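Local coordinates for histone-lysine N-methyltransferase, H3 lysine-9 specific SUVH6 (Arabidopsis thaliana, PDB 6A5M), which methylates histone H3 on its tail through a SET domain supported by a zinc-bound pre-SET region, probably guided to methylated DNA by its SRA domain, at residues 75-80 and 485-490; 280-285 and 384-389; 286-291 and 469-474; 293-298 and 337-342. The protein carries 1 engineered substitution. All coordinates share one frame; numbering follows the deposited sequence.

Contact 1 of 4, residues 75-80 and 485-490; sequences GDEFQY and NIPPLQ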
loop_
_atom_site.group_PDB
_atom_site.type_symbol
_atom_site.label_atom_id
_atom_site.label_comp_id
_atom_site.label_asym_id
_atom_site.label_seq_id
_atom_site.Cartn_x
_atom_site.Cartn_y
_atom_site.Cartn_z
ATOM N N GLY A 75 0.456 13.385 0.838
ATOM C CA GLY A 75 -0.108 12.208 1.475
ATOM C C GLY A 75 0.767 10.971 1.341
ATOM O O GLY A 75 0.572 10.000 2.069
ATOM N N ASP A 76 1.716 10.992 0.404
ATOM C CA ASP A 76 2.586 9.833 0.191
ATOM C C ASP A 76 3.281 9.418 1.484
ATOM O O ASP A 76 3.711 10.266 2.265
ATOM C CB ASP A 76 3.631 10.121 -0.893
ATOM C CG ASP A 76 3.073 9.964 -2.308
ATOM O OD1 ASP A 76 1.838 9.773 -2.469
ATOM O OD2 ASP A 76 3.876 10.058 -3.259
ATOM N N GLU A 77 3.380 8.109 1.701
ATOM C CA GLU A 77 3.994 7.581 2.905
ATOM C C GLU A 77 5.225 6.739 2.588
ATOM O O GLU A 77 5.344 6.160 1.509
ATOM C CB GLU A 77 2.981 6.768 3.698
ATOM C CG GLU A 77 1.697 7.535 3.950
ATOM C CD GLU A 77 0.926 7.020 5.156
ATOM O OE1 GLU A 77 1.059 5.811 5.467
ATOM O OE2 GLU A 77 0.191 7.824 5.781
ATOM N N PHE A 78 6.149 6.694 3.534
ATOM C CA PHE A 78 7.377 5.943 3.352
ATOM C C PHE A 78 7.668 5.149 4.617
ATOM O O PHE A 78 7.382 5.606 5.717
ATOM C CB PHE A 78 8.535 6.892 3.019
ATOM C CG PHE A 78 8.207 7.874 1.926
ATOM C CD1 PHE A 78 7.597 9.084 2.224
ATOM C CD2 PHE A 78 8.484 7.574 0.601
ATOM C CE1 PHE A 78 7.270 9.990 1.215
ATOM C CE2 PHE A 78 8.175 8.478 -0.411
ATOM C CZ PHE A 78 7.562 9.689 -0.104
ATOM N N GLN A 79 8.227 3.957 4.464
ATOM C CA GLN A 79 8.573 3.162 5.631
ATOM C C GLN A 79 9.951 3.534 6.168
ATOM O O GLN A 79 10.172 3.524 7.384
ATOM C CB GLN A 79 8.520 1.675 5.302
ATOM C CG GLN A 79 9.045 0.785 6.405
ATOM C CD GLN A 79 8.982 -0.687 6.053
ATOM O OE1 GLN A 79 8.381 -1.078 5.044
ATOM N NE2 GLN A 79 9.605 -1.517 6.884
ATOM N N TYR A 80 10.867 3.871 5.260
ATOM C CA TYR A 80 12.240 4.176 5.644
ATOM C C TYR A 80 12.651 5.584 5.249
ATOM O O TYR A 80 12.333 6.037 4.156
ATOM C CB TYR A 80 13.213 3.182 5.001
ATOM C CG TYR A 80 13.040 1.756 5.452
ATOM C CD1 TYR A 80 13.486 1.345 6.701
ATOM C CD2 TYR A 80 12.445 0.814 4.624
ATOM C CE1 TYR A 80 13.340 0.033 7.115
ATOM C CE2 TYR A 80 12.289 -0.493 5.029
ATOM C CZ TYR A 80 12.744 -0.881 6.277
ATOM O OH TYR A 80 12.595 -2.190 6.684
ATOM N N ASN A 485 3.067 1.318 -0.533
ATOM C CA ASN A 485 2.701 1.770 0.803
ATOM C C ASN A 485 1.486 2.686 0.644
ATOM O O ASN A 485 1.596 3.778 0.094
ATOM C CB ASN A 485 3.863 2.506 1.491
ATOM C CG ASN A 485 4.885 1.557 2.118
ATOM O OD1 ASN A 485 4.530 0.585 2.797
ATOM N ND2 ASN A 485 6.165 1.831 1.879
ATOM N N ILE A 486 0.320 2.248 1.097
ATOM C CA ILE A 486 -0.899 2.980 0.775
ATOM C C ILE A 486 -1.334 3.911 1.895
ATOM O O ILE A 486 -1.599 3.471 3.012
ATOM C CB ILE A 486 -2.038 2.010 0.433
ATOM C CG1 ILE A 486 -1.544 0.980 -0.598
ATOM C CG2 ILE A 486 -3.258 2.775 -0.059
ATOM C CD1 ILE A 486 -2.605 -0.039 -1.009
ATOM N N PRO A 487 -1.390 5.216 1.598
ATOM C CA PRO A 487 -1.827 6.191 2.597
ATOM C C PRO A 487 -3.281 5.933 2.972
ATOM O O PRO A 487 -4.022 5.417 2.141
ATOM C CB PRO A 487 -1.670 7.534 1.877
ATOM C CG PRO A 487 -0.844 7.254 0.673
ATOM C CD PRO A 487 -1.136 5.850 0.294
ATOM N N PRO A 488 -3.679 6.280 4.203
ATOM C CA PRO A 488 -5.070 6.050 4.598
ATOM C C PRO A 488 -6.047 6.782 3.691
ATOM O O PRO A 488 -5.760 7.881 3.227
ATOM C CB PRO A 488 -5.136 6.587 6.038
ATOM C CG PRO A 488 -3.946 7.457 6.197
ATOM C CD PRO A 488 -2.898 6.951 5.257
ATOM N N LEU A 489 -7.162 6.119 3.403
ATOM C CA LEU A 489 -8.292 6.700 2.695
ATOM C C LEU A 489 -7.994 6.874 1.206
ATOM O O LEU A 489 -8.815 7.427 0.472
ATOM C CB LEU A 489 -8.712 8.033 3.342
ATOM C CG LEU A 489 -9.278 7.878 4.760
ATOM C CD1 LEU A 489 -9.479 9.211 5.491
ATOM C CD2 LEU A 489 -10.586 7.103 4.709
ATOM N N GLN A 490 -6.834 6.388 0.762
ATOM C CA GLN A 490 -6.555 6.297 -0.663
ATOM C C GLN A 490 -7.357 5.137 -1.226
ATOM O O GLN A 490 -7.359 4.044 -0.657
ATOM C CB GLN A 490 -5.063 6.098 -0.942
ATOM C CG GLN A 490 -4.726 6.003 -2.419
ATOM C CD GLN A 490 -3.227 6.036 -2.687
ATOM O OE1 GLN A 490 -2.649 5.054 -3.145
ATOM N NE2 GLN A 490 -2.596 7.173 -2.414
HETATM O O HOH W 1 0.723 6.665 -2.599
HETATM O O HOH W 2 6.802 4.145 0.274
HETATM O O HOH W 3 2.532 6.252 -0.639
HETATM O O HOH W 4 1.608 3.196 4.068
#
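Glu77 runs past Pro487 and ends beside Pro488, carrying the SRA strand 77-78 up against the loop that leads into strand 491-494 of the SET domain. Its CB sets out toward that loop, and with CG anti to the carbonyl carbon (chi1 -52°) the extended chain slides along the first proline: CG lies 4.0 Å from Pro487 CB. Next, CD sits over the junction of the two prolines, 3.8 Å from Pro488 CD. At the tip the oxygens part company. OE2 rests 3.3 Å from Pro488 CD, while OE1 bonds to Ser372 OG and has a water 3.0 Å away. The carbonyl of Gly75 also meets the first proline ring, its O 3.3 Å from Pro487 CB. Two further waters bridge the segments: one joins the Glu77 carbonyl to the side-chain amide ND2 of Asn485, the other links Glu77 N to Asn485 O, its shorter arm being 2.7 Å to that oxygen. OD1 of Asn485 takes the backbone N of Ile375. With no direct hydrogen bond between them, the SRA and SET segments meet here by packing against the prolines, and water carries the polar links from one to the other.

Contact 2 of 4, residues 280-285 and 384-389; sequences DWCRPV and GELLED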
loop_
_atom_site.group_PDB
_atom_site.type_symbol
_atom_site.label_atom_id
_atom_site.label_comp_id
_atom_site.label_asym_id
_atom_site.label_seq_id
_atom_site.Cartn_x
_atom_site.Cartn_y
_atom_site.Cartn_z
ATOM N N ASP A 280 -21.151 -28.310 -4.821
ATOM C CA ASP A 280 -20.824 -29.728 -4.672
ATOM C C ASP A 280 -19.959 -30.245 -5.835
ATOM O O ASP A 280 -19.176 -31.177 -5.662
ATOM C CB ASP A 280 -22.099 -30.564 -4.532
ATOM C CG ASP A 280 -23.221 -30.076 -5.430
ATOM O OD1 ASP A 280 -22.971 -29.843 -6.635
ATOM O OD2 ASP A 280 -24.355 -29.926 -4.927
ATOM N N TRP A 281 -20.070 -29.620 -7.005
ATOM C CA TRP A 281 -19.273 -30.043 -8.155
ATOM C C TRP A 281 -17.775 -29.769 -7.950
ATOM O O TRP A 281 -16.941 -30.318 -8.668
ATOM C CB TRP A 281 -19.777 -29.378 -9.450
ATOM C CG TRP A 281 -19.541 -27.893 -9.577
ATOM C CD1 TRP A 281 -20.440 -26.891 -9.330
ATOM C CD2 TRP A 281 -18.336 -27.247 -10.019
ATOM N NE1 TRP A 281 -19.861 -25.665 -9.571
ATOM C CE2 TRP A 281 -18.573 -25.857 -9.993
ATOM C CE3 TRP A 281 -17.078 -27.711 -10.424
ATOM C CZ2 TRP A 281 -17.596 -24.928 -10.353
ATOM C CZ3 TRP A 281 -16.114 -26.788 -10.780
ATOM C CH2 TRP A 281 -16.378 -25.413 -10.741
ATOM N N CYS A 282 -17.418 -28.941 -6.970
ATOM C CA CYS A 282 -15.998 -28.764 -6.657
ATOM C C CYS A 282 -15.669 -28.754 -5.163
ATOM O O CYS A 282 -14.746 -28.039 -4.743
ATOM C CB CYS A 282 -15.459 -27.479 -7.306
ATOM S SG CYS A 282 -16.276 -25.936 -6.833
ATOM N N ARG A 283 -16.402 -29.548 -4.375
ATOM C CA ARG A 283 -16.059 -29.743 -2.965
ATOM C C ARG A 283 -14.587 -30.141 -2.878
ATOM O O ARG A 283 -14.130 -30.999 -3.634
ATOM C CB ARG A 283 -16.964 -30.798 -2.306
ATOM C CG ARG A 283 -16.468 -32.243 -2.427
ATOM C CD ARG A 283 -16.907 -33.123 -1.269
ATOM N NE ARG A 283 -16.551 -32.547 0.026
ATOM C CZ ARG A 283 -16.682 -33.183 1.188
ATOM N NH1 ARG A 283 -16.342 -32.583 2.322
ATOM N NH2 ARG A 283 -17.142 -34.426 1.211
ATOM N N PRO A 284 -13.824 -29.466 -2.007
ATOM C CA PRO A 284 -12.378 -29.704 -1.911
ATOM C C PRO A 284 -12.030 -31.170 -1.646
ATOM O O PRO A 284 -12.539 -31.766 -0.699
ATOM C CB PRO A 284 -11.955 -28.823 -0.731
ATOM C CG PRO A 284 -12.943 -27.707 -0.733
ATOM C CD PRO A 284 -14.257 -28.347 -1.158
ATOM N N VAL A 285 -11.207 -31.749 -2.514
ATOM C CA VAL A 285 -10.510 -32.985 -2.201
ATOM C C VAL A 285 -9.385 -32.593 -1.251
ATOM O O VAL A 285 -8.689 -31.616 -1.504
ATOM C CB VAL A 285 -9.962 -33.684 -3.472
ATOM C CG1 VAL A 285 -8.997 -34.809 -3.116
ATOM C CG2 VAL A 285 -11.110 -34.215 -4.319
ATOM N N GLY A 384 -17.138 -14.975 -4.064
ATOM C CA GLY A 384 -18.376 -15.056 -4.808
ATOM C C GLY A 384 -18.678 -16.503 -5.112
ATOM O O GLY A 384 -18.049 -17.398 -4.546
ATOM N N GLU A 385 -19.642 -16.733 -6.000
ATOM C CA GLU A 385 -20.021 -18.082 -6.379
ATOM C C GLU A 385 -19.146 -18.576 -7.513
ATOM O O GLU A 385 -18.999 -17.903 -8.531
ATOM C CB GLU A 385 -21.493 -18.134 -6.793
ATOM C CG GLU A 385 -22.459 -17.603 -5.751
ATOM C CD GLU A 385 -23.898 -17.945 -6.074
ATOM O OE1 GLU A 385 -24.268 -19.130 -5.915
ATOM O OE2 GLU A 385 -24.653 -17.038 -6.500
ATOM N N LEU A 386 -18.561 -19.748 -7.341
ATOM C CA LEU A 386 -17.703 -20.312 -8.369
ATOM C C LEU A 386 -18.505 -20.890 -9.539
ATOM O O LEU A 386 -19.488 -21.607 -9.344
ATOM C CB LEU A 386 -16.820 -21.404 -7.776
ATOM C CG LEU A 386 -15.380 -21.030 -7.454
ATOM C CD1 LEU A 386 -14.695 -22.239 -6.863
ATOM C CD2 LEU A 386 -14.665 -20.548 -8.706
ATOM N N LEU A 387 -18.135 -20.559 -10.753
ATOM C CA LEU A 387 -18.706 -21.186 -11.924
ATOM C C LEU A 387 -17.735 -21.407 -13.060
ATOM O O LEU A 387 -16.830 -20.650 -13.256
ATOM C CB LEU A 387 -19.918 -20.447 -12.459
ATOM C CG LEU A 387 -19.965 -18.945 -12.513
ATOM C CD1 LEU A 387 -19.710 -18.463 -13.908
ATOM C CD2 LEU A 387 -21.317 -18.493 -12.037
ATOM N N GLU A 388 -17.993 -22.453 -13.824
ATOM C CA GLU A 388 -17.231 -22.810 -15.000
ATOM C C GLU A 388 -17.484 -21.807 -16.091
ATOM O O GLU A 388 -18.515 -21.187 -16.124
ATOM C CB GLU A 388 -17.644 -24.182 -15.510
ATOM C CG GLU A 388 -17.674 -25.317 -14.497
ATOM C CD GLU A 388 -17.690 -26.697 -15.167
ATOM O OE1 GLU A 388 -17.364 -27.726 -14.535
ATOM O OE2 GLU A 388 -18.031 -26.759 -16.358
ATOM N N ASP A 389 -16.542 -21.688 -17.009
ATOM C CA ASP A 389 -16.518 -20.653 -18.033
ATOM C C ASP A 389 -17.716 -20.679 -18.936
ATOM O O ASP A 389 -18.289 -19.653 -19.282
ATOM C CB ASP A 389 -15.369 -20.988 -18.954
ATOM C CG ASP A 389 -15.033 -19.836 -19.888
ATOM O OD1 ASP A 389 -15.512 -18.712 -19.622
ATOM O OD2 ASP A 389 -14.299 -20.057 -20.881
#
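Trp281 and Cys282 both start with their first torsion near +60° (chi1 70° and 59°), which turns the indole toward Leu386 and Glu388 and the sulfur toward Leu386. The contact joins the pre-SET region to strand 385-387, an outermost strand of the three-stranded antiparallel sheet in the SET domain, at the point where that strand gives way to helix 389-393. Glu388 is the N-cap residue of this helix, and its extended side chain passes over one face of the indole, the two groups sliding past each other in opposite directions. CG of Glu388 makes a CH-pi contact with the six-membered ring of Trp281, 4.2 Å from the centroid and 21° off the ring normal. The carboxylate also approaches, standing almost perpendicular to the ring, with OE1 4.1 Å from Trp281 CZ3. Across the opposite face of the indole lies the sulfur of the adjacent Cys282, offset toward the rim, leaving the ring sandwiched between a sulfur and a methylene. Deeper in, Tyr278 and Ile475 pack on the buried Leu386, whereas Trp281 and Glu388 remain at the surface. No hydrogen bond spans the two segments. Leu386 serves both neighbours: its CD1 meets Cys282 SG at 4.0 Å, and its carbonyl O lies in the plane of the indole, 4.0 Å from Trp281 CZ2.

Contact 3 of 4, residues 286-291 and 469-474; sequences PPKSCC and DHEDSR. With ZN (zinc ion), chain D.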
loop_
_atom_site.group_PDB
_atom_site.type_symbol
_atom_site.label_atom_id
_atom_site.label_comp_id
_atom_site.label_asym_id
_atom_site.label_seq_id
_atom_site.Cartn_x
_atom_site.Cartn_y
_atom_site.Cartn_z
ATOM N N PRO A 286 -9.229 -33.324 -0.138
ATOM C CA PRO A 286 -8.259 -32.961 0.907
ATOM C C PRO A 286 -6.811 -32.887 0.424
ATOM O O PRO A 286 -6.239 -33.900 0.024
ATOM C CB PRO A 286 -8.425 -34.085 1.932
ATOM C CG PRO A 286 -9.848 -34.525 1.754
ATOM C CD PRO A 286 -10.092 -34.441 0.277
ATOM N N PRO A 287 -6.217 -31.691 0.489
ATOM C CA PRO A 287 -4.842 -31.402 0.064
ATOM C C PRO A 287 -3.800 -32.149 0.882
ATOM O O PRO A 287 -4.124 -32.692 1.936
ATOM C CB PRO A 287 -4.720 -29.899 0.297
ATOM C CG PRO A 287 -5.684 -29.626 1.398
ATOM C CD PRO A 287 -6.853 -30.516 1.104
ATOM N N LYS A 288 -2.561 -32.167 0.402
ATOM C CA LYS A 288 -1.495 -32.844 1.123
ATOM C C LYS A 288 -0.963 -31.916 2.185
ATOM O O LYS A 288 -0.664 -30.755 1.913
ATOM C CB LYS A 288 -0.377 -33.310 0.175
ATOM C CG LYS A 288 -0.848 -33.916 -1.178
ATOM C CD LYS A 288 -2.120 -34.791 -1.123
ATOM C CE LYS A 288 -2.168 -35.779 0.040
ATOM N NZ LYS A 288 -3.579 -36.124 0.363
ATOM N N SER A 289 -0.945 -32.475 3.390
ATOM C CA SER A 289 -0.839 -31.782 4.659
ATOM C C SER A 289 0.584 -31.568 5.125
ATOM O O SER A 289 1.544 -31.733 4.373
ATOM C CB SER A 289 -1.631 -32.529 5.737
ATOM O OG SER A 289 -0.835 -33.523 6.358
ATOM N N CYS A 290 0.700 -31.220 6.400
ATOM C CA CYS A 290 1.948 -30.750 6.960
ATOM C C CYS A 290 2.357 -31.495 8.221
ATOM O O CYS A 290 1.514 -31.993 8.967
ATOM C CB CYS A 290 1.833 -29.263 7.264
ATOM S SG CYS A 290 3.431 -28.454 7.392
ATOM N N CYS A 291 3.663 -31.564 8.449
ATOM C CA CYS A 291 4.205 -32.252 9.612
ATOM C C CYS A 291 5.138 -31.321 10.378
ATOM O O CYS A 291 6.358 -31.484 10.362
ATOM C CB CYS A 291 4.951 -33.518 9.189
ATOM S SG CYS A 291 3.914 -34.993 9.071
ATOM N N ASP A 469 -6.932 -24.886 1.273
ATOM C CA ASP A 469 -7.932 -25.912 1.616
ATOM C C ASP A 469 -8.130 -26.957 0.494
ATOM O O ASP A 469 -8.799 -27.978 0.691
ATOM C CB ASP A 469 -9.272 -25.253 1.974
ATOM C CG ASP A 469 -9.769 -24.304 0.896
ATOM O OD1 ASP A 469 -8.980 -23.956 -0.005
ATOM O OD2 ASP A 469 -10.944 -23.895 0.954
ATOM N N HIS A 470 -7.546 -26.700 -0.675
ATOM C CA HIS A 470 -7.482 -27.694 -1.749
ATOM C C HIS A 470 -6.279 -27.400 -2.631
ATOM O O HIS A 470 -5.642 -26.366 -2.480
ATOM C CB HIS A 470 -8.768 -27.696 -2.584
ATOM C CG HIS A 470 -9.053 -26.384 -3.256
ATOM N ND1 HIS A 470 -8.408 -25.982 -4.406
ATOM C CD2 HIS A 470 -9.896 -25.379 -2.923
ATOM C CE1 HIS A 470 -8.847 -24.784 -4.758
ATOM N NE2 HIS A 470 -9.747 -24.396 -3.873
ATOM N N GLU A 471 -5.984 -28.303 -3.560
ATOM C CA GLU A 471 -4.898 -28.092 -4.510
ATOM C C GLU A 471 -5.388 -28.054 -5.953
ATOM O O GLU A 471 -4.697 -28.529 -6.836
ATOM C CB GLU A 471 -3.829 -29.182 -4.373
ATOM C CG GLU A 471 -3.763 -29.826 -3.002
ATOM C CD GLU A 471 -2.780 -30.993 -2.928
ATOM O OE1 GLU A 471 -3.086 -32.083 -3.461
ATOM O OE2 GLU A 471 -1.698 -30.816 -2.323
ATOM N N ASP A 472 -6.560 -27.472 -6.197
ATOM C CA ASP A 472 -7.091 -27.379 -7.561
ATOM C C ASP A 472 -6.606 -26.086 -8.238
ATOM O O ASP A 472 -7.130 -24.989 -7.996
ATOM C CB ASP A 472 -8.624 -27.467 -7.545
ATOM C CG ASP A 472 -9.228 -27.684 -8.931
ATOM O OD1 ASP A 472 -8.652 -27.202 -9.940
ATOM O OD2 ASP A 472 -10.301 -28.326 -9.008
ATOM N N SER A 473 -5.595 -26.246 -9.088
ATOM C CA SER A 473 -5.005 -25.166 -9.885
ATOM C C SER A 473 -5.986 -24.323 -10.701
ATOM O O SER A 473 -5.712 -23.164 -10.998
ATOM C CB SER A 473 -3.976 -25.755 -10.852
ATOM O OG SER A 473 -2.713 -25.875 -10.237
ATOM N N ARG A 474 -7.112 -24.908 -11.091
ATOM C CA ARG A 474 -8.086 -24.197 -11.913
ATOM C C ARG A 474 -8.842 -23.119 -11.129
ATOM O O ARG A 474 -9.329 -22.138 -11.706
ATOM C CB ARG A 474 -9.082 -25.185 -12.515
ATOM C CG ARG A 474 -8.443 -26.311 -13.306
ATOM C CD ARG A 474 -9.486 -27.334 -13.680
ATOM N NE ARG A 474 -10.178 -27.848 -12.499
ATOM C CZ ARG A 474 -11.270 -28.609 -12.556
ATOM N NH1 ARG A 474 -11.791 -28.927 -13.734
ATOM N NH2 ARG A 474 -11.845 -29.050 -11.445
HETATM ZN ZN ZN D . 5.053 -27.153 7.896
#
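Pro287 and His470 bring two irregular loops together, one pre-SET and one between SET strands 461-467 and 477-482, with their CA atoms 4.9 Å apart. The proline ring fits into the bend of the second loop: CD sits 3.2 Å from Asp469 O, and CB meets Glu471 CG at 3.4 Å. Glu471 then extends across Pro287 until OE2 accepts the backbone N-H of Lys288. This bond, 3.2 Å from Lys288 N to Glu471 OE2, is almost straight (174°), yet the N-H comes down from above the carboxylate plane. Lys288 crosses Glu471 at about a right angle; bends at chi2 and chi3 fold its chain back, laying CG and CD beside the carboxylate and sending NZ to a weak bond with Pro286 O. The ammonium therefore stays 5.6 Å from Glu471 OE1, too far for a salt bridge. On the far side of the SET loop, Asp472 forms an Asx turn to Arg474 N, and Arg474 grips the same carboxylate side-on through NE and NH2. Further along the pre-SET segment, Cys290 SG binds a zinc ion at 2.1 Å, together with Cys292, Cys296 and Cys304. Glu471 is thus tied to the pre-SET loop by a backbone N-H, with Lys309 a long, weak ion partner, and its carboxylate probably relies partly on solvent at this exposed surface.

Contact 4 of 4, residues 293-298 and 337-342; sequences TTRCTE and KCPSSC. With ZN (zinc ion), chain C; ZN (zinc ion), chain D.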
loop_
_atom_site.group_PDB
_atom_site.type_symbol
_atom_site.label_atom_id
_atom_site.label_comp_id
_atom_site.label_asym_id
_atom_site.label_seq_id
_atom_site.Cartn_x
_atom_site.Cartn_y
_atom_site.Cartn_z
ATOM N N THR A 293 4.818 -29.137 14.245
ATOM C CA THR A 293 3.969 -28.885 15.404
ATOM C C THR A 293 3.951 -27.409 15.783
ATOM O O THR A 293 3.181 -26.982 16.644
ATOM C CB THR A 293 4.414 -29.700 16.618
ATOM O OG1 THR A 293 3.434 -29.563 17.654
ATOM C CG2 THR A 293 5.767 -29.212 17.121
ATOM N N THR A 294 4.809 -26.631 15.138
ATOM C CA THR A 294 4.838 -25.201 15.380
ATOM C C THR A 294 4.901 -24.432 14.066
ATOM O O THR A 294 4.817 -25.035 13.001
ATOM C CB THR A 294 6.021 -24.811 16.243
ATOM O OG1 THR A 294 5.929 -23.412 16.528
ATOM C CG2 THR A 294 7.326 -25.108 15.509
ATOM N N ARG A 295 5.056 -23.113 14.143
ATOM C CA ARG A 295 5.117 -22.279 12.941
ATOM C C ARG A 295 6.120 -22.809 11.926
ATOM O O ARG A 295 7.279 -23.075 12.265
ATOM C CB ARG A 295 5.480 -20.827 13.279
ATOM C CG ARG A 295 4.677 -20.185 14.385
ATOM C CD ARG A 295 5.083 -18.735 14.518
ATOM N NE ARG A 295 4.227 -17.997 15.440
ATOM C CZ ARG A 295 4.187 -16.669 15.528
ATOM N NH1 ARG A 295 3.381 -16.084 16.406
ATOM N NH2 ARG A 295 4.949 -15.923 14.738
ATOM N N CYS A 296 5.669 -22.962 10.687
ATOM C CA CYS A 296 6.544 -23.439 9.625
ATOM C C CYS A 296 7.531 -22.375 9.217
ATOM O O CYS A 296 7.168 -21.214 9.037
ATOM C CB CYS A 296 5.749 -23.883 8.404
ATOM S SG CYS A 296 4.682 -25.245 8.764
ATOM N N THR A 297 8.771 -22.814 9.109
ATOM C CA THR A 297 9.874 -22.005 8.669
ATOM C C THR A 297 10.944 -22.857 8.001
ATOM O O THR A 297 11.065 -24.022 8.292
ATOM C CB THR A 297 10.445 -21.205 9.843
ATOM O OG1 THR A 297 11.771 -20.797 9.547
ATOM C CG2 THR A 297 10.488 -22.025 11.077
ATOM N N GLU A 298 11.731 -22.258 7.120
ATOM C CA GLU A 298 12.886 -22.900 6.494
ATOM C C GLU A 298 13.955 -23.295 7.527
ATOM O O GLU A 298 14.624 -24.295 7.404
ATOM C CB GLU A 298 13.487 -21.996 5.413
ATOM C CG GLU A 298 13.970 -22.718 4.171
ATOM C CD GLU A 298 14.556 -21.812 3.101
ATOM O OE1 GLU A 298 13.923 -20.814 2.745
ATOM O OE2 GLU A 298 15.652 -22.104 2.591
ATOM N N LYS A 337 -0.604 -29.666 11.009
ATOM C CA LYS A 337 -0.609 -29.637 12.480
ATOM C C LYS A 337 -0.074 -28.313 13.045
ATOM O O LYS A 337 0.049 -28.130 14.259
ATOM C CB LYS A 337 0.185 -30.816 13.018
ATOM C CG LYS A 337 -0.198 -32.135 12.358
ATOM C CD LYS A 337 0.730 -33.260 12.785
ATOM C CE LYS A 337 0.277 -34.594 12.217
ATOM N NZ LYS A 337 1.359 -35.617 12.310
ATOM N N CYS A 338 0.159 -27.372 12.139
ATOM C CA CYS A 338 0.609 -26.040 12.503
ATOM C C CYS A 338 -0.431 -25.285 13.284
ATOM O O CYS A 338 -1.634 -25.459 13.093
ATOM C CB CYS A 338 0.917 -25.221 11.263
ATOM S SG CYS A 338 2.076 -26.038 10.175
ATOM N N PRO A 339 0.055 -24.428 14.165
ATOM C CA PRO A 339 -0.824 -23.506 14.888
ATOM C C PRO A 339 -1.346 -22.425 13.941
ATOM O O PRO A 339 -0.802 -22.266 12.846
ATOM C CB PRO A 339 0.092 -22.911 15.951
ATOM C CG PRO A 339 1.433 -22.939 15.314
ATOM C CD PRO A 339 1.470 -24.210 14.507
ATOM N N SER A 340 -2.377 -21.698 14.357
ATOM C CA SER A 340 -2.962 -20.643 13.536
ATOM C C SER A 340 -1.930 -19.581 13.112
ATOM O O SER A 340 -2.056 -18.975 12.047
ATOM C CB SER A 340 -4.126 -19.993 14.302
ATOM O OG SER A 340 -4.380 -18.665 13.867
ATOM N N SER A 341 -0.906 -19.372 13.935
ATOM C CA SER A 341 0.051 -18.299 13.696
ATOM C C SER A 341 1.245 -18.740 12.851
ATOM O O SER A 341 2.232 -18.012 12.745
ATOM C CB SER A 341 0.549 -17.722 15.022
ATOM O OG SER A 341 1.234 -18.699 15.781
ATOM N N CYS A 342 1.158 -19.926 12.255
ATOM C CA CYS A 342 2.158 -20.354 11.277
ATOM C C CYS A 342 2.393 -19.274 10.216
ATOM O O CYS A 342 1.461 -18.562 9.822
ATOM C CB CYS A 342 1.731 -21.659 10.601
ATOM S SG CYS A 342 2.801 -22.145 9.225
HETATM ZN ZN ZN C . 2.336 -24.383 8.708
HETATM ZN ZN ZN D . 5.053 -27.153 7.896
#
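The thiolate of Cys342 is gripped by a metal and by hydrogen bonds: its SG binds a zinc ion at 2.3 Å, accepts the backbone N-H of Cys296 and has a further hydrogen bond close by in the chain. The bond from Cys296, 3.3 Å from its N to Cys342 SG, is fairly straight at 159°, and it ties one ligand of this ion to the backbone of another. SG of Cys342 lies anti to its own backbone N (chi1 172°), which brings the sulfur toward the N-H of Cys296. Cys338 SG binds the same zinc ion, and Cys332 completes its shell. Cys296 SG does double duty, bridging this metal at 2.5 Å and a second zinc ion at 2.1 Å; the second is also held by Cys290, Cys292 and Cys304. A cysteine sulfur shared between zinc ions is the hallmark of the pre-SET zinc cluster, in which loops with little regular structure are folded round metal instead of round a hydrophobic core. On the 337-342 side a type I turn from Pro339 to Cys342 follows Cys338 and brings Cys342 round to the same ion. Its proline packs against the backbone of the other segment, Pro339 CD lying 3.5 Å from Thr294 C. Farther out, Arg295 stretches over Ser341 with its chain extended from CG to NE. The carbonyl O of Ser341 lies over one face of the guanidinium, toward its rim, while NE of Arg295 makes a weak, strongly bent bond to Ser341 OG at 3.1 Å, on the exposed side of the cluster.

How the contacts relate
Contacts 2, 3 and 4 form a continuous run along the pre-SET region, while contact 1 stands apart at the SRA-SET junction, its centre about 31 Å from that of contact 4 and about 37 Å from that of contact 2. Contacts 2 and 3 follow one another directly in sequence on the pre-SET side, and meet where Pro284 CB packs 3.6 Å from Asp469 O; both dock onto the SET domain. Contact 3 leads on into the zinc cluster of contact 4: the two share a zinc ion, with Cys290 SG 3.7 Å from Cys296 SG. Contacts 2 and 4 do not touch, their nearest atoms lying about 15 Å apart, so residues 286-291 connect the metal cluster to the SET surface.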